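Long-range contacts in CBS domain-containing protein (Pyrococcus horikoshii, PDB 2YZQ), which is of uncharacterised function but binds S-adenosylmethionine through CBS domains, modules that commonly sense adenosine-containing ligands: residues 32-37 and 45-50; 167-172 and 231-236. One frame throughout, in Å; residues are numbered along the deposited sequence.

Contact 1: residues 32-37 and 45-50; sequences VRSFPV and VGIISV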
# COMPACT_ATOMS: atom_id res chain seq x y z
N VAL A 32 -7.85 -14.36 -1.79
CA VAL A 32 -7.58 -12.94 -1.58
C VAL A 32 -6.10 -12.63 -1.77
O VAL A 32 -5.43 -13.24 -2.60
CB VAL A 32 -8.00 -12.50 -0.16
CG1 VAL A 32 -9.51 -12.63 -0.00
CG2 VAL A 32 -7.29 -13.35 0.88
N ARG A 33 -5.59 -11.69 -0.98
CA ARG A 33 -4.19 -11.29 -1.05
C ARG A 33 -3.32 -12.30 -0.29
O ARG A 33 -2.28 -12.72 -0.78
CB ARG A 33 -4.03 -9.90 -0.44
CG ARG A 33 -2.72 -9.20 -0.78
CD ARG A 33 -2.72 -7.79 -0.22
NE ARG A 33 -3.87 -7.02 -0.69
CZ ARG A 33 -4.20 -5.81 -0.25
NH1 ARG A 33 -3.45 -5.21 0.67
NH2 ARG A 33 -5.26 -5.19 -0.74
N SER A 34 -3.77 -12.67 0.90
CA SER A 34 -3.05 -13.63 1.73
C SER A 34 -4.01 -14.23 2.76
O SER A 34 -5.05 -13.65 3.05
CB SER A 34 -1.89 -12.95 2.46
OG SER A 34 -2.35 -11.97 3.37
N PHE A 35 -3.66 -15.39 3.29
CA PHE A 35 -4.50 -16.07 4.28
C PHE A 35 -3.75 -16.31 5.58
O PHE A 35 -2.58 -16.67 5.57
CB PHE A 35 -4.97 -17.43 3.77
CG PHE A 35 -5.79 -17.37 2.52
CD1 PHE A 35 -7.01 -16.70 2.49
CD2 PHE A 35 -5.37 -18.03 1.36
CE1 PHE A 35 -7.79 -16.68 1.34
CE2 PHE A 35 -6.14 -18.01 0.21
CZ PHE A 35 -7.35 -17.34 0.20
N PRO A 36 -4.42 -16.10 6.73
CA PRO A 36 -3.72 -16.35 7.99
C PRO A 36 -3.57 -17.87 8.09
O PRO A 36 -4.45 -18.61 7.64
CB PRO A 36 -4.70 -15.81 9.04
CG PRO A 36 -5.42 -14.73 8.30
CD PRO A 36 -5.68 -15.37 6.96
N VAL A 37 -2.46 -18.34 8.65
CA VAL A 37 -2.22 -19.77 8.79
C VAL A 37 -2.35 -20.20 10.24
O VAL A 37 -1.76 -19.58 11.13
CB VAL A 37 -0.82 -20.16 8.28
CG1 VAL A 37 -0.61 -21.66 8.41
CG2 VAL A 37 -0.65 -19.72 6.84
N VAL A 45 -0.19 -19.25 13.36
CA VAL A 45 1.20 -19.69 13.27
C VAL A 45 1.92 -18.94 12.15
O VAL A 45 3.12 -19.14 11.94
CB VAL A 45 1.30 -21.22 13.03
CG1 VAL A 45 0.74 -21.96 14.22
CG2 VAL A 45 0.56 -21.61 11.76
N GLY A 46 1.19 -18.09 11.43
CA GLY A 46 1.80 -17.32 10.35
C GLY A 46 0.82 -16.87 9.29
O GLY A 46 -0.39 -16.94 9.47
N ILE A 47 1.35 -16.39 8.17
CA ILE A 47 0.51 -15.94 7.06
C ILE A 47 1.14 -16.35 5.74
O ILE A 47 2.36 -16.42 5.61
CB ILE A 47 0.33 -14.40 7.09
CG1 ILE A 47 -0.79 -13.99 6.13
CG2 ILE A 47 1.62 -13.71 6.69
CD1 ILE A 47 -1.19 -12.53 6.25
N ILE A 48 0.29 -16.64 4.75
CA ILE A 48 0.78 -17.04 3.44
C ILE A 48 0.18 -16.12 2.37
O ILE A 48 -1.02 -15.89 2.33
CB ILE A 48 0.41 -18.51 3.12
CG1 ILE A 48 1.02 -18.92 1.78
CG2 ILE A 48 -1.10 -18.69 3.09
CD1 ILE A 48 2.54 -18.87 1.75
N SER A 49 1.05 -15.60 1.50
CA SER A 49 0.62 -14.70 0.44
C SER A 49 0.57 -15.43 -0.90
O SER A 49 1.36 -16.33 -1.16
CB SER A 49 1.57 -13.51 0.34
OG SER A 49 2.90 -13.95 0.11
N VAL A 50 -0.37 -15.02 -1.75
CA VAL A 50 -0.53 -15.63 -3.07
C VAL A 50 0.69 -15.36 -3.94
O VAL A 50 1.11 -16.22 -4.72
CB VAL A 50 -1.80 -15.10 -3.78
CG1 VAL A 50 -1.70 -13.59 -3.97
CG2 VAL A 50 -1.98 -15.79 -5.12
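The carbonyl oxygen of Val37 accepts two successive N-H groups of the facing strand: a nearly straight bond from Val45 N (2.7 Å to Val37 O, 171° at the hydrogen) and a weak one from Gly46 N. Two residues face one, a classic beta bulge, and Gly46 O returns the pairing by accepting Val37 N at 2.6 Å, with the donor well above its carbonyl plane. At the backbone angles of Gly46, a side chain would run into the carbonyl oxygen of Val45. The Val37 and Val45 side chains cross at about a right angle, with CG1 of Val37 3.5 Å from CG2 of Val45. Past the bulge the pairing is that of a regular antiparallel hairpin in a CBS domain, with strand 14-15 running parallel beside strand 34-38. Phe35 and Ile48 exchange two backbone bonds, and CG2 of Ile48 lies 3.9 Å from CG2 of Val37. On the other face, Ile47 is extended, its CG1 anti to the backbone N (chi1 -168°), and its CD1 comes within 3.2 Å of Ser34 OG. Arg93 touches both Ser34 and Ile47. Val50 N closes the far end with an almost linear bond, 3.1 Å to Arg33 O.

Contact 2: residues 167-172 and 231-236; sequences GNLVGI and VIVATP. With SAM (S-adenosylmethionine), chain B.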
# COMPACT_ATOMS: atom_id res chain seq x y z
N GLY A 167 12.48 16.29 -16.62
CA GLY A 167 12.15 16.04 -15.23
C GLY A 167 10.73 16.39 -14.81
O GLY A 167 10.39 16.24 -13.65
N ASN A 168 9.92 16.84 -15.76
CA ASN A 168 8.52 17.19 -15.47
C ASN A 168 7.68 15.93 -15.34
O ASN A 168 7.87 14.96 -16.07
CB ASN A 168 7.94 18.05 -16.59
CG ASN A 168 8.73 19.32 -16.84
OD1 ASN A 168 8.87 20.16 -15.95
ND2 ASN A 168 9.25 19.47 -18.05
N LEU A 169 6.72 15.94 -14.41
CA LEU A 169 5.83 14.80 -14.20
C LEU A 169 4.86 14.66 -15.38
O LEU A 169 4.12 15.60 -15.69
CB LEU A 169 5.04 14.98 -12.90
CG LEU A 169 4.07 13.85 -12.54
CD1 LEU A 169 4.85 12.59 -12.20
CD2 LEU A 169 3.21 14.28 -11.35
N VAL A 170 4.87 13.50 -16.04
CA VAL A 170 3.97 13.29 -17.18
C VAL A 170 3.12 12.02 -17.09
O VAL A 170 2.24 11.80 -17.91
CB VAL A 170 4.73 13.25 -18.53
CG1 VAL A 170 5.44 14.57 -18.77
CG2 VAL A 170 5.71 12.08 -18.55
N GLY A 171 3.39 11.19 -16.09
CA GLY A 171 2.62 9.97 -15.95
C GLY A 171 2.99 9.19 -14.71
O GLY A 171 3.72 9.67 -13.85
N ILE A 172 2.47 7.98 -14.62
CA ILE A 172 2.75 7.12 -13.48
C ILE A 172 2.50 5.70 -13.95
O ILE A 172 1.68 5.47 -14.83
CB ILE A 172 1.85 7.53 -12.28
CG1 ILE A 172 2.27 6.75 -11.03
CG2 ILE A 172 0.38 7.33 -12.63
CD1 ILE A 172 1.86 7.44 -9.74
N VAL A 231 -2.27 11.88 -13.95
CA VAL A 231 -1.81 11.59 -12.60
C VAL A 231 -2.57 12.35 -11.52
O VAL A 231 -2.76 13.57 -11.60
CB VAL A 231 -0.30 11.91 -12.46
CG1 VAL A 231 0.25 11.32 -11.18
CG2 VAL A 231 0.46 11.37 -13.67
N ILE A 232 -3.03 11.60 -10.52
CA ILE A 232 -3.74 12.16 -9.38
C ILE A 232 -2.65 12.58 -8.40
O ILE A 232 -1.90 11.73 -7.91
CB ILE A 232 -4.64 11.10 -8.72
CG1 ILE A 232 -5.60 10.52 -9.76
CG2 ILE A 232 -5.39 11.73 -7.56
CD1 ILE A 232 -6.46 11.56 -10.45
N VAL A 233 -2.57 13.87 -8.13
CA VAL A 233 -1.53 14.41 -7.26
C VAL A 233 -1.97 15.02 -5.94
O VAL A 233 -3.15 15.28 -5.71
CB VAL A 233 -0.70 15.50 -8.00
CG1 VAL A 233 -0.12 14.94 -9.28
CG2 VAL A 233 -1.57 16.70 -8.32
N ALA A 234 -0.98 15.24 -5.08
CA ALA A 234 -1.17 15.86 -3.78
C ALA A 234 -0.15 16.99 -3.67
O ALA A 234 0.73 17.13 -4.52
CB ALA A 234 -0.94 14.84 -2.67
N THR A 235 -0.29 17.81 -2.64
CA THR A 235 0.65 18.90 -2.39
C THR A 235 0.95 18.79 -0.90
O THR A 235 0.25 18.09 -0.18
CB THR A 235 0.05 20.29 -2.69
OG1 THR A 235 -0.95 20.60 -1.72
CG2 THR A 235 -0.55 20.32 -4.08
N PRO A 236 2.00 19.48 -0.43
CA PRO A 236 2.33 19.41 1.00
C PRO A 236 1.22 19.87 1.94
O PRO A 236 1.12 19.39 3.07
CB PRO A 236 3.57 20.29 1.11
CG PRO A 236 4.21 20.14 -0.24
CD PRO A 236 3.03 20.23 -1.17
N SAM B . -2.44 -2.54 -6.26
CA SAM B . -3.69 -2.28 -6.97
C SAM B . -4.09 -3.51 -7.77
O SAM B . -5.22 -3.60 -8.23
OXT SAM B . -3.29 -4.40 -7.97
CB SAM B . -3.50 -1.07 -7.90
CG SAM B . -4.86 -0.49 -8.29
SD SAM B . -4.63 1.10 -9.15
CE SAM B . -6.35 1.37 -9.69
C5' SAM B . -3.73 0.70 -10.66
C4' SAM B . -3.86 1.86 -11.65
O4' SAM B . -3.77 3.12 -10.94
C3' SAM B . -2.73 1.84 -12.69
O3' SAM B . -3.27 2.13 -13.99
C2' SAM B . -1.79 2.96 -12.19
O2' SAM B . -1.00 3.49 -13.26
C1' SAM B . -2.81 3.95 -11.61
N9 SAM B . -2.23 4.89 -10.65
C8 SAM B . -1.42 4.62 -9.57
N7 SAM B . -1.22 5.72 -8.90
C5 SAM B . -1.77 6.76 -9.58
C6 SAM B . -1.82 8.18 -9.42
N6 SAM B . -1.18 8.80 -8.37
N1 SAM B . -2.50 8.91 -10.33
C2 SAM B . -3.09 8.35 -11.39
N3 SAM B . -3.10 7.03 -11.56
C4 SAM B . -2.44 6.22 -10.70
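Ile172 meets Val231 through a branch that also serves the ligand. From its CB, the CG2 methyl reaches 4.2 Å from CG2 of Val231 and, at 3.6 Å from C4 of S-adenosylmethionine, lies over the purine. The longer branch leaves with CG1 anti to the backbone N (chi1 -173°), and a near-extended chi2 carries CD1 over the same face, 3.6 Å from N7 and equally near N6. An alanine in place of Ile172 would probably strip the aliphatic cover from the C4 and N7 side of this face, leaving Val231 CG1 near N1, and cost Val231 CG2 its methyl partner. The purine is read by the backbone of Ile232, as its N-H makes a nearly straight bond to the ligand N1 (2.7 Å from Ile232 N, 171° at the hydrogen) while N6 donates to Ile232 O, a pairing that matches the donor and acceptor pattern of adenine. CG1 of Ile232 comes to N1 from the opposite side of the purine plane. This is the adenosine pocket of a paired CBS module, with strand 169-174 from one CBS domain and the loop at 231-236 from the next; Asp177, Thr228, Glu253 and Gln254 also bond the ligand. Val231 divides its methyls: CG2 sits 3.4 Å from Gly171 CA, and CG1 turns to N1 and to Leu169. CD2 of Leu169 also reaches Val233 CG1, at 4.0 Å, the two side chains running in opposite senses.

Contacts 1 and 2 show one building block used in different CBS domains. Segments 45-50 and 167-172 each carry a Val-Gly-Ile run with a classic bulge at the Val-Gly pair; in contact 1 it faces Val37, whereas the corresponding bulge of Val170 and Gly171 faces Val162 of its own sheet, and contact 2 instead joins that strand to a loop of another CBS domain. The contacts lie on opposite sides of the chain's centre, with centres 34 Å apart and nearest atoms about 17 Å apart. S-adenosylmethionine lies between them: contact 2 holds its adenine directly, while the side chain of Arg33 in contact 1 comes no nearer than about 7 Å to the ligand, nearest atoms.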